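Oxidoreductase (Azotobacter vinelandii, PDB 7D5M) binds NAD and, as a homologue of inositol dehydrogenase in the Gfo/Idh/MocA family, probably oxidises a sugar or polyol substrate. Local coordinates at residues Arg191-Leu203 with Arg230-Ala244. Sequence-based numbering, arbitrary orientation.
Sequences RVDPRLAGPSYVL and RQSFVKSRAPLEDNA. With NAD (nicotinamide-adenine-dinucleotide), chain B.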
loop_
_atom_site.group_PDB
_atom_site.type_symbol
_atom_site.label_atom_id
_atom_site.label_comp_id
_atom_site.label_asym_id
_atom_site.label_seq_id
_atom_site.Cartn_x
_atom_site.Cartn_y
_atom_site.Cartn_z
ATOM N N ARG A 191 33.682 1.572 -6.303
ATOM C CA ARG A 191 32.827 2.751 -5.985
ATOM C C ARG A 191 33.263 3.427 -4.676
ATOM O O ARG A 191 32.895 4.610 -4.485
ATOM C CB ARG A 191 31.350 2.353 -5.890
ATOM C CG ARG A 191 30.633 2.286 -7.232
ATOM C CD ARG A 191 29.231 1.743 -7.056
ATOM N NE ARG A 191 28.384 1.834 -8.243
ATOM C CZ ARG A 191 28.388 0.969 -9.257
ATOM N NH1 ARG A 191 29.229 -0.053 -9.272
ATOM N NH2 ARG A 191 27.550 1.145 -10.268
ATOM N N VAL A 192 33.974 2.730 -3.783
ATOM C CA VAL A 192 34.446 3.341 -2.501
ATOM C C VAL A 192 35.957 3.620 -2.571
ATOM O O VAL A 192 36.565 3.857 -1.497
ATOM C CB VAL A 192 34.061 2.486 -1.277
ATOM C CG1 VAL A 192 32.555 2.251 -1.215
ATOM C CG2 VAL A 192 34.823 1.174 -1.218
ATOM N N ASP A 193 36.532 3.655 -3.780
ATOM C CA ASP A 193 37.953 4.030 -4.026
ATOM C C ASP A 193 37.985 5.391 -4.729
ATOM O O ASP A 193 37.575 5.516 -5.888
ATOM C CB ASP A 193 38.663 2.917 -4.805
ATOM C CG ASP A 193 40.165 3.106 -4.956
ATOM O OD1 ASP A 193 40.638 4.254 -4.803
ATOM O OD2 ASP A 193 40.851 2.097 -5.227
ATOM N N PRO A 194 38.466 6.469 -4.061
ATOM C CA PRO A 194 38.445 7.805 -4.661
ATOM C C PRO A 194 39.259 7.876 -5.962
ATOM O O PRO A 194 38.863 8.625 -6.842
ATOM C CB PRO A 194 39.044 8.748 -3.602
ATOM C CG PRO A 194 39.135 7.930 -2.319
ATOM C CD PRO A 194 39.054 6.468 -2.709
ATOM N N ARG A 195 40.338 7.089 -6.063
ATOM C CA ARG A 195 41.215 7.003 -7.266
ATOM C C ARG A 195 40.381 6.581 -8.489
ATOM O O ARG A 195 40.606 7.145 -9.579
ATOM C CB ARG A 195 42.367 6.015 -7.034
ATOM C CG ARG A 195 43.305 6.379 -5.888
ATOM C CD ARG A 195 44.404 5.341 -5.722
ATOM N NE ARG A 195 45.348 5.319 -6.839
ATOM C CZ ARG A 195 46.316 4.412 -7.012
ATOM N NH1 ARG A 195 46.478 3.426 -6.143
ATOM N NH2 ARG A 195 47.122 4.493 -8.059
ATOM N N LEU A 196 39.448 5.637 -8.308
ATOM C CA LEU A 196 38.679 4.981 -9.403
ATOM C C LEU A 196 37.264 5.563 -9.501
ATOM O O LEU A 196 36.707 5.540 -10.622
ATOM C CB LEU A 196 38.593 3.474 -9.138
ATOM C CG LEU A 196 39.920 2.727 -9.001
ATOM C CD1 LEU A 196 39.667 1.273 -8.630
ATOM C CD2 LEU A 196 40.742 2.812 -10.279
ATOM N N ALA A 197 36.682 5.990 -8.373
ATOM C CA ALA A 197 35.277 6.455 -8.249
ATOM C C ALA A 197 35.208 7.985 -8.293
ATOM O O ALA A 197 34.236 8.507 -8.901
ATOM C CB ALA A 197 34.663 5.931 -6.973
ATOM N N GLY A 198 36.176 8.663 -7.662
ATOM C CA GLY A 198 36.268 10.134 -7.613
ATOM C C GLY A 198 35.972 10.678 -6.218
ATOM O O GLY A 198 36.275 10.028 -5.219
ATOM N N PRO A 199 35.403 11.901 -6.121
ATOM C CA PRO A 199 35.282 12.619 -4.850
ATOM C C PRO A 199 34.113 12.205 -3.944
ATOM O O PRO A 199 34.046 12.645 -2.799
ATOM C CB PRO A 199 35.063 14.079 -5.284
ATOM C CG PRO A 199 34.452 14.001 -6.666
ATOM C CD PRO A 199 34.924 12.693 -7.262
ATOM N N SER A 200 33.194 11.393 -4.458
ATOM C CA SER A 200 31.997 10.999 -3.679
ATOM C C SER A 200 31.623 9.555 -3.983
ATOM O O SER A 200 32.035 9.017 -5.036
ATOM C CB SER A 200 30.867 11.959 -3.933
ATOM O OG SER A 200 29.901 11.405 -4.801
ATOM N N TYR A 201 30.864 8.939 -3.082
ATOM C CA TYR A 201 30.203 7.649 -3.371
ATOM C C TYR A 201 28.713 7.932 -3.624
ATOM O O TYR A 201 28.368 8.162 -4.794
ATOM C CB TYR A 201 30.522 6.582 -2.318
ATOM C CG TYR A 201 29.634 5.374 -2.465
ATOM C CD1 TYR A 201 29.170 4.990 -3.714
ATOM C CD2 TYR A 201 29.219 4.636 -1.367
ATOM C CE1 TYR A 201 28.319 3.910 -3.870
ATOM C CE2 TYR A 201 28.384 3.539 -1.509
ATOM C CZ TYR A 201 27.930 3.178 -2.763
ATOM O OH TYR A 201 27.074 2.121 -2.909
ATOM N N VAL A 202 27.851 7.946 -2.602
ATOM C CA VAL A 202 26.374 7.921 -2.853
ATOM C C VAL A 202 25.863 9.218 -3.504
ATOM O O VAL A 202 24.850 9.130 -4.219
ATOM C CB VAL A 202 25.543 7.542 -1.611
ATOM C CG1 VAL A 202 25.810 6.096 -1.218
ATOM C CG2 VAL A 202 25.722 8.499 -0.446
ATOM N N LEU A 203 26.481 10.382 -3.285
ATOM C CA LEU A 203 26.001 11.638 -3.930
ATOM C C LEU A 203 25.985 11.425 -5.446
ATOM O O LEU A 203 24.940 11.665 -6.091
ATOM C CB LEU A 203 26.924 12.796 -3.549
ATOM C CG LEU A 203 26.773 13.296 -2.113
ATOM C CD1 LEU A 203 27.987 14.127 -1.712
ATOM C CD2 LEU A 203 25.488 14.081 -1.936
ATOM N N ARG A 230 27.555 14.908 5.031
ATOM C CA ARG A 230 27.772 13.527 4.545
ATOM C C ARG A 230 28.521 12.712 5.595
ATOM O O ARG A 230 29.331 13.283 6.363
ATOM C CB ARG A 230 28.465 13.534 3.181
ATOM C CG ARG A 230 29.970 13.761 3.219
ATOM C CD ARG A 230 30.551 13.822 1.814
ATOM N NE ARG A 230 31.955 14.220 1.787
ATOM C CZ ARG A 230 32.848 13.873 0.856
ATOM N NH1 ARG A 230 32.526 13.055 -0.137
ATOM N NH2 ARG A 230 34.087 14.340 0.937
ATOM N N GLN A 231 28.246 11.410 5.606
ATOM C CA GLN A 231 28.791 10.460 6.599
ATOM C C GLN A 231 29.340 9.229 5.884
ATOM O O GLN A 231 28.814 8.844 4.817
ATOM C CB GLN A 231 27.718 10.058 7.612
ATOM C CG GLN A 231 27.030 11.239 8.282
ATOM C CD GLN A 231 25.949 11.858 7.431
ATOM O OE1 GLN A 231 25.181 11.158 6.776
ATOM N NE2 GLN A 231 25.862 13.180 7.466
ATOM N N SER A 232 30.367 8.625 6.478
ATOM C CA SER A 232 30.856 7.269 6.156
ATOM C C SER A 232 30.513 6.379 7.352
ATOM O O SER A 232 31.295 6.344 8.326
ATOM C CB SER A 232 32.336 7.276 5.834
ATOM O OG SER A 232 32.657 8.313 4.915
ATOM N N PHE A 233 29.329 5.761 7.342
ATOM C CA PHE A 233 28.875 4.894 8.461
ATOM C C PHE A 233 29.706 3.610 8.473
ATOM O O PHE A 233 30.051 3.124 9.563
ATOM C CB PHE A 233 27.370 4.657 8.393
ATOM C CG PHE A 233 26.560 5.826 8.896
ATOM C CD1 PHE A 233 26.568 6.171 10.243
ATOM C CD2 PHE A 233 25.795 6.586 8.029
ATOM C CE1 PHE A 233 25.825 7.246 10.705
ATOM C CE2 PHE A 233 25.066 7.673 8.491
ATOM C CZ PHE A 233 25.072 7.996 9.831
ATOM N N VAL A 234 30.018 3.073 7.293
ATOM C CA VAL A 234 31.084 2.044 7.147
ATOM C C VAL A 234 32.400 2.821 7.079
ATOM O O VAL A 234 32.708 3.405 6.036
ATOM C CB VAL A 234 30.843 1.115 5.952
ATOM C CG1 VAL A 234 31.981 0.122 5.780
ATOM C CG2 VAL A 234 29.521 0.386 6.099
ATOM N N LYS A 235 33.087 2.896 8.216
ATOM C CA LYS A 235 34.178 3.872 8.483
ATOM C C LYS A 235 35.279 3.770 7.424
ATOM O O LYS A 235 35.845 4.830 7.075
ATOM C CB LYS A 235 34.769 3.621 9.871
ATOM C CG LYS A 235 33.775 3.724 11.013
ATOM C CD LYS A 235 33.328 5.140 11.269
ATOM C CE LYS A 235 32.827 5.387 12.683
ATOM N NZ LYS A 235 33.488 4.528 13.695
ATOM N N SER A 236 35.545 2.557 6.924
ATOM C CA SER A 236 36.627 2.243 5.951
ATOM C C SER A 236 36.404 2.973 4.617
ATOM O O SER A 236 37.363 3.060 3.826
ATOM C CB SER A 236 36.739 0.753 5.735
ATOM O OG SER A 236 35.541 0.228 5.185
ATOM N N ARG A 237 35.191 3.474 4.353
ATOM C CA ARG A 237 34.872 4.177 3.078
ATOM C C ARG A 237 35.375 5.624 3.107
ATOM O O ARG A 237 35.574 6.194 2.020
ATOM C CB ARG A 237 33.367 4.131 2.807
ATOM C CG ARG A 237 32.850 2.719 2.587
ATOM C CD ARG A 237 31.343 2.630 2.442
ATOM N NE ARG A 237 30.968 1.236 2.288
ATOM C CZ ARG A 237 29.783 0.702 2.583
ATOM N NH1 ARG A 237 28.794 1.447 3.058
ATOM N NH2 ARG A 237 29.605 -0.595 2.412
ATOM N N ALA A 238 35.582 6.203 4.294
ATOM C CA ALA A 238 36.032 7.602 4.459
ATOM C C ALA A 238 37.244 7.840 3.560
ATOM O O ALA A 238 38.132 6.995 3.504
ATOM C CB ALA A 238 36.346 7.887 5.909
ATOM N N PRO A 239 37.332 8.984 2.845
ATOM C CA PRO A 239 36.366 10.083 2.962
ATOM C C PRO A 239 35.074 9.995 2.126
ATOM O O PRO A 239 34.294 10.944 2.173
ATOM C CB PRO A 239 37.194 11.263 2.428
ATOM C CG PRO A 239 38.006 10.632 1.330
ATOM C CD PRO A 239 38.434 9.304 1.917
ATOM N N LEU A 240 34.870 8.900 1.380
ATOM C CA LEU A 240 33.677 8.734 0.509
ATOM C C LEU A 240 32.480 8.386 1.397
ATOM O O LEU A 240 32.626 7.543 2.305
ATOM C CB LEU A 240 33.930 7.676 -0.566
ATOM C CG LEU A 240 34.606 8.193 -1.841
ATOM C CD1 LEU A 240 35.757 9.117 -1.524
ATOM C CD2 LEU A 240 35.059 7.048 -2.731
ATOM N N GLU A 241 31.362 9.060 1.147
ATOM C CA GLU A 241 30.131 9.010 1.973
ATOM C C GLU A 241 29.213 7.871 1.512
ATOM O O GLU A 241 29.022 7.707 0.296
ATOM C CB GLU A 241 29.435 10.375 1.940
ATOM C CG GLU A 241 28.630 10.692 0.682
ATOM C CD GLU A 241 29.396 10.845 -0.620
ATOM O OE1 GLU A 241 30.616 11.106 -0.579
ATOM O OE2 GLU A 241 28.764 10.709 -1.680
ATOM N N ASP A 242 28.607 7.150 2.461
ATOM C CA ASP A 242 27.545 6.155 2.161
ATOM C C ASP A 242 26.183 6.705 2.589
ATOM O O ASP A 242 25.184 5.972 2.456
ATOM C CB ASP A 242 27.858 4.783 2.759
ATOM C CG ASP A 242 28.229 4.791 4.231
ATOM O OD1 ASP A 242 27.912 5.775 4.922
ATOM O OD2 ASP A 242 28.834 3.803 4.671
ATOM N N ASN A 243 26.143 7.959 3.033
ATOM C CA ASN A 243 24.891 8.653 3.414
ATOM C C ASN A 243 25.120 10.150 3.273
ATOM O O ASN A 243 26.226 10.606 3.617
ATOM C CB ASN A 243 24.485 8.287 4.838
ATOM C CG ASN A 243 23.056 8.680 5.125
ATOM O OD1 ASN A 243 22.134 8.062 4.597
ATOM N ND2 ASN A 243 22.866 9.711 5.936
ATOM N N ALA A 244 24.134 10.897 2.792
ATOM C CA ALA A 244 24.263 12.362 2.707
ATOM C C ALA A 244 22.895 13.039 2.702
ATOM O O ALA A 244 21.902 12.458 2.194
ATOM C CB ALA A 244 25.073 12.726 1.493
HETATM P PA NAD B . 31.107 -3.085 -13.063
HETATM O O1A NAD B . 32.381 -3.057 -12.277
HETATM O O2A NAD B . 30.000 -4.018 -12.685
HETATM O O5B NAD B . 31.471 -3.307 -14.611
HETATM C C5B NAD B . 32.665 -2.732 -15.227
HETATM C C4B NAD B . 32.847 -3.384 -16.576
HETATM O O4B NAD B . 33.773 -2.614 -17.386
HETATM C C3B NAD B . 33.430 -4.803 -16.541
HETATM O O3B NAD B . 32.891 -5.567 -17.609
HETATM C C2B NAD B . 34.928 -4.532 -16.722
HETATM O O2B NAD B . 35.673 -5.631 -17.193
HETATM C C1B NAD B . 34.853 -3.437 -17.776
HETATM N N9A NAD B . 36.033 -2.591 -17.872
HETATM C C8A NAD B . 36.700 -2.003 -16.830
HETATM N N7A NAD B . 37.686 -1.232 -17.217
HETATM C C5A NAD B . 37.656 -1.299 -18.601
HETATM C C6A NAD B . 38.446 -0.683 -19.591
HETATM N N6A NAD B . 39.437 0.171 -19.324
HETATM N N1A NAD B . 38.143 -0.953 -20.885
HETATM C C2A NAD B . 37.140 -1.808 -21.141
HETATM N N3A NAD B . 36.321 -2.433 -20.293
HETATM C C4A NAD B . 36.637 -2.134 -19.020
HETATM O O3 NAD B . 30.463 -1.601 -13.089
HETATM P PN NAD B . 28.915 -1.158 -13.289
HETATM O O1N NAD B . 28.195 -1.231 -11.971
HETATM O O2N NAD B . 28.349 -1.904 -14.460
HETATM O O5D NAD B . 29.066 0.396 -13.651
HETATM C C5D NAD B . 29.778 0.837 -14.809
HETATM C C4D NAD B . 29.390 2.274 -15.019
HETATM O O4D NAD B . 27.947 2.353 -15.142
HETATM C C3D NAD B . 29.756 3.204 -13.856
HETATM O O3D NAD B . 30.110 4.478 -14.361
HETATM C C2D NAD B . 28.462 3.257 -13.034
HETATM O O2D NAD B . 28.336 4.444 -12.265
HETATM C C1D NAD B . 27.420 3.228 -14.154
HETATM N N1N NAD B . 26.077 2.718 -13.743
HETATM C C2N NAD B . 24.958 3.464 -14.043
HETATM C C3N NAD B . 23.691 3.045 -13.630
HETATM C C7N NAD B . 22.501 3.833 -14.135
HETATM O O7N NAD B . 22.664 4.624 -15.071
HETATM N N7N NAD B . 21.323 3.608 -13.561
HETATM C C4N NAD B . 23.587 1.925 -12.799
HETATM C C5N NAD B . 24.732 1.192 -12.491
HETATM C C6N NAD B . 25.925 1.524 -13.095
HETATM O O HOH W 1 37.550 5.808 0.277
HETATM O O HOH W 2 35.987 13.477 -1.187
#
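A glutamate carboxylate gripping the first amides of a helix joins these segments in the C-terminal alpha/beta domain of a Gfo/Idh/MocA-type oxidoreductase: Glu241, in the connection between antiparallel strands 223-231 and 243-250, sits at the start of helix 202-217, where Tyr201 holds the N-cap position. Its OE2 accepts from Leu203 N at 2.8 Å, nearly straight (172°), Tyr201 N bonds weakly to both OE1 and OE2, and the backbone O of Glu241 takes Val202 N at 3.1 Å. With CG set between backbone N and carbonyl carbon (chi1 78°) and the chain bent at the next bond, the carboxylate curls round to the helix start, where the amide groups would tend to stabilise its negative charge. Arg230 NH1 holds OE1 in a 2.8 Å salt bridge and also reaches Pro199 O, while Asp381 pairs with its NH2. Were Glu241 replaced by an alanine, Leu203 N would probably lose its acceptor and Arg230 one of its two carboxylate partners.

Beside the carboxylate, Leu240 packs against helix 194-197 and the backbone around it. Its CD1 rests 3.7 Å from Pro194 CG, and CD2 lies against the backbone at Val192 C. Farther out, Val192 CG1 packs on the aliphatic part of Arg237, whose guanidinium pairs with Asp242 and Glu182. Segment 191-203 leads back to the cofactor: Arg191, steadied by Asp205 at NE, runs out in an extended chain and offers NH1 and NH2 in the guanidinium plane to one oxygen of the nicotinamide-side phosphate of NAD, O1N, which lies 3.0 Å from NH2.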